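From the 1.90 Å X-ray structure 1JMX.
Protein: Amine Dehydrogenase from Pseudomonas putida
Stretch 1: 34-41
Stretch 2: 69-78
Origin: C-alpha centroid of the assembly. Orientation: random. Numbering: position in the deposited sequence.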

# COMPACT_ATOMS: atom_id res chain seq x y z
N TYR B 34 -6.09 38.06 -4.06
CA TYR B 34 -5.51 39.36 -4.40
C TYR B 34 -4.68 39.27 -5.67
O TYR B 34 -4.84 40.08 -6.59
N LYS B 35 -3.81 38.26 -5.73
CA LYS B 35 -2.95 38.03 -6.89
C LYS B 35 -2.39 36.60 -6.88
O LYS B 35 -2.45 35.91 -5.87
N SER B 36 -1.87 36.18 -8.03
CA SER B 36 -1.30 34.85 -8.17
C SER B 36 0.06 34.96 -8.84
O SER B 36 0.25 35.78 -9.73
N CYS B 37 0.99 34.14 -8.39
CA CYS B 37 2.34 34.13 -8.94
C CYS B 37 2.63 32.72 -9.41
O CYS B 37 2.34 31.76 -8.71
N VAL B 38 3.15 32.59 -10.62
CA VAL B 38 3.52 31.27 -11.11
C VAL B 38 4.95 31.05 -10.60
O VAL B 38 5.79 31.94 -10.65
N MET B 39 5.17 29.88 -10.02
CA MET B 39 6.46 29.53 -9.47
C MET B 39 7.34 28.76 -10.45
O MET B 39 6.85 28.06 -11.33
N PRO B 40 8.66 28.91 -10.31
CA PRO B 40 9.62 28.23 -11.17
C PRO B 40 9.74 26.74 -10.90
O PRO B 40 9.49 26.27 -9.80
N ASP B 41 10.14 26.02 -11.94
CA ASP B 41 10.33 24.58 -11.88
C ASP B 41 9.06 23.78 -11.58
O ASP B 41 8.01 24.05 -12.17
N GLY B 69 13.01 32.01 -3.43
CA GLY B 69 12.56 33.21 -2.75
C GLY B 69 11.77 33.96 -3.81
O GLY B 69 12.28 34.19 -4.91
N ILE B 70 10.52 34.27 -3.51
CA ILE B 70 9.67 34.99 -4.45
C ILE B 70 9.20 36.29 -3.81
O ILE B 70 8.72 36.30 -2.68
N ASP B 71 9.39 37.40 -4.52
CA ASP B 71 8.94 38.70 -4.04
C ASP B 71 7.47 38.81 -4.40
O ASP B 71 7.13 38.90 -5.58
N LEU B 72 6.60 38.81 -3.40
CA LEU B 72 5.15 38.89 -3.60
C LEU B 72 4.63 40.13 -4.34
O LEU B 72 3.62 40.04 -5.04
N ASP B 73 5.29 41.27 -4.17
CA ASP B 73 4.87 42.50 -4.83
C ASP B 73 5.02 42.46 -6.34
O ASP B 73 4.30 43.17 -7.05
N THR B 74 5.93 41.64 -6.84
CA THR B 74 6.17 41.57 -8.27
C THR B 74 6.17 40.14 -8.82
O THR B 74 6.22 39.94 -10.03
N CYS B 75 6.13 39.16 -7.92
CA CYS B 75 6.17 37.75 -8.29
C CYS B 75 7.54 37.35 -8.82
O CYS B 75 7.67 36.33 -9.50
N LYS B 76 8.57 38.12 -8.48
CA LYS B 76 9.92 37.83 -8.96
C LYS B 76 10.72 36.82 -8.13
O LYS B 76 10.76 36.90 -6.91
N ASN B 77 11.35 35.88 -8.82
CA ASN B 77 12.19 34.86 -8.20
C ASN B 77 13.53 35.53 -7.87
O ASN B 77 14.39 35.68 -8.74
N THR B 78 13.68 35.94 -6.62
CA THR B 78 14.88 36.63 -6.15
C THR B 78 15.96 35.76 -5.51
O THR B 78 17.09 36.21 -5.31

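A disulfide between a strand and a turn holds these two stretches together, with a lysine capturing turn carbonyl oxygen on one flank and a small apolar patch around a proline further along.

Stretch 1 is strand through V38, continuing one that begins earlier in the chain, and then loosens into loop. Stretch 2 is a hairpin: the strand at G69 to D71 turns through L72 to C75 and returns as the strand that holds N77 and T78. The area buried between the two is modest, 381 Å² with both sides summed.

The disulfide is the centre of the contact. C37 and C75 each point toward the other stretch, and both take the m rotamer, with chi1 of -66° and -71°. C37 SG lies 2.0 Å from C75 SG, and chi3 is -78°. At the bridge the backbones are close, with C37 CA 5.3 Å from C75 CA. C75 has a positive phi of 69°, so its backbone sits in the left-handed region. The backbone of the strand also comes near the bridge: S36 O is 3.7 Å from C75 SG.

K35 points toward the turn and is buried. Its chi angles run p, t, m, t, which carries the amine to the turn backbone. There K35 NZ donates a hydrogen bond to L72 O at 2.9 Å. K35 NZ is also 3.0 Å from D73 O, but the angle is poor and this pair is not a hydrogen bond. The amine has further hydrogen bonding elsewhere in the structure. Along the way, the aliphatic part of the chain passes the disulfide, with K35 CE 3.9 Å from C75 SG.

The apolar patch lies beyond the disulfide. P40 points toward stretch 2, with a C-gamma endo ring. P40 CD rests 4.0 Å from I70 CD1. I70 is buried and points toward stretch 1, with both chi angles m. N77 also points inward, with chi1 t, and its side-chain end packs near the proline ring. Its contact is one of packing, as proline carbons offer no polar partner.

From K35 to V38 the side chains alternate: K35 and C37 point toward stretch 2, S36 and V38 away. M39 lies sideways and makes no close contact.

The turn is braced from within. D71 points away from stretch 1 and is t at chi1. T74 OG1 donates to D71 OD1 at 2.7 Å, and D73 N donates to D71 OD2 at 3.1 Å. T74 N also reaches D71 O at 3.2 Å. D71 N to K76 O, at 2.8 Å, and T78 N to G69 O, also at 2.8 Å, join the two arms. These bonds lie within the same loop that carries L72 O and C75.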

# COMPACT_ATOMS: atom_id res chain seq x y z
CB TYR B 34 -4.66 39.86 -3.23
CG TYR B 34 -4.19 41.27 -3.40
CD1 TYR B 34 -5.05 42.34 -3.14
CD2 TYR B 34 -2.89 41.55 -3.83
CE1 TYR B 34 -4.62 43.67 -3.30
CE2 TYR B 34 -2.46 42.87 -4.00
CZ TYR B 34 -3.33 43.92 -3.73
OH TYR B 34 -2.90 45.21 -3.90
CB LYS B 35 -1.80 39.05 -6.95
CG LYS B 35 -0.76 38.91 -5.84
CD LYS B 35 0.26 40.04 -5.85
CE LYS B 35 1.08 40.04 -7.12
NZ LYS B 35 1.99 41.21 -7.15
CB SER B 36 -2.22 33.97 -9.03
OG SER B 36 -3.53 33.91 -8.49
CB CYS B 37 3.39 34.48 -7.87
SG CYS B 37 3.40 36.16 -7.15
CB VAL B 38 3.48 31.20 -12.65
CG1 VAL B 38 3.92 29.82 -13.12
CG2 VAL B 38 2.07 31.48 -13.13
CB MET B 39 6.31 28.80 -8.15
CG MET B 39 5.77 29.70 -7.06
SD MET B 39 5.94 28.96 -5.46
CE MET B 39 4.80 27.57 -5.63
CB PRO B 40 10.92 28.97 -10.86
CG PRO B 40 10.77 29.28 -9.41
CD PRO B 40 9.35 29.76 -9.32
CB ASP B 41 11.50 24.25 -10.95
CG ASP B 41 12.81 24.88 -11.42
OD1 ASP B 41 12.97 25.09 -12.65
OD2 ASP B 41 13.67 25.19 -10.57
CB ILE B 70 8.40 34.15 -4.84
CG1 ILE B 70 8.79 32.80 -5.46
CG2 ILE B 70 7.53 34.94 -5.83
CD1 ILE B 70 9.23 32.89 -6.90
CB ASP B 71 9.74 39.82 -4.70
CG ASP B 71 9.10 41.20 -4.53
OD1 ASP B 71 9.32 42.06 -5.39
OD2 ASP B 71 8.37 41.43 -3.54
CB LEU B 72 4.43 38.74 -2.26
CG LEU B 72 4.02 37.34 -1.80
CD1 LEU B 72 5.05 36.30 -2.17
CD2 LEU B 72 3.78 37.37 -0.30
CB ASP B 73 5.66 43.71 -4.31
CG ASP B 73 5.18 44.20 -2.96
OD1 ASP B 73 4.13 43.74 -2.46
OD2 ASP B 73 5.86 45.07 -2.38
CB THR B 74 7.55 42.20 -8.61
OG1 THR B 74 8.60 41.46 -7.95
CG2 THR B 74 7.62 43.66 -8.16
CB CYS B 75 5.12 37.39 -9.34
SG CYS B 75 3.41 37.41 -8.75
CB LYS B 76 10.74 39.12 -9.10
CG LYS B 76 12.03 38.92 -9.90
CD LYS B 76 13.18 39.79 -9.41
CE LYS B 76 12.99 41.27 -9.76
NZ LYS B 76 14.12 42.11 -9.24
CB ASN B 77 12.38 33.69 -9.17
CG ASN B 77 13.20 32.56 -8.58
OD1 ASN B 77 13.43 32.50 -7.37
ND2 ASN B 77 13.63 31.65 -9.44
CB THR B 78 14.50 37.73 -5.13
OG1 THR B 78 13.84 37.12 -4.01
CG2 THR B 78 13.58 38.76 -5.76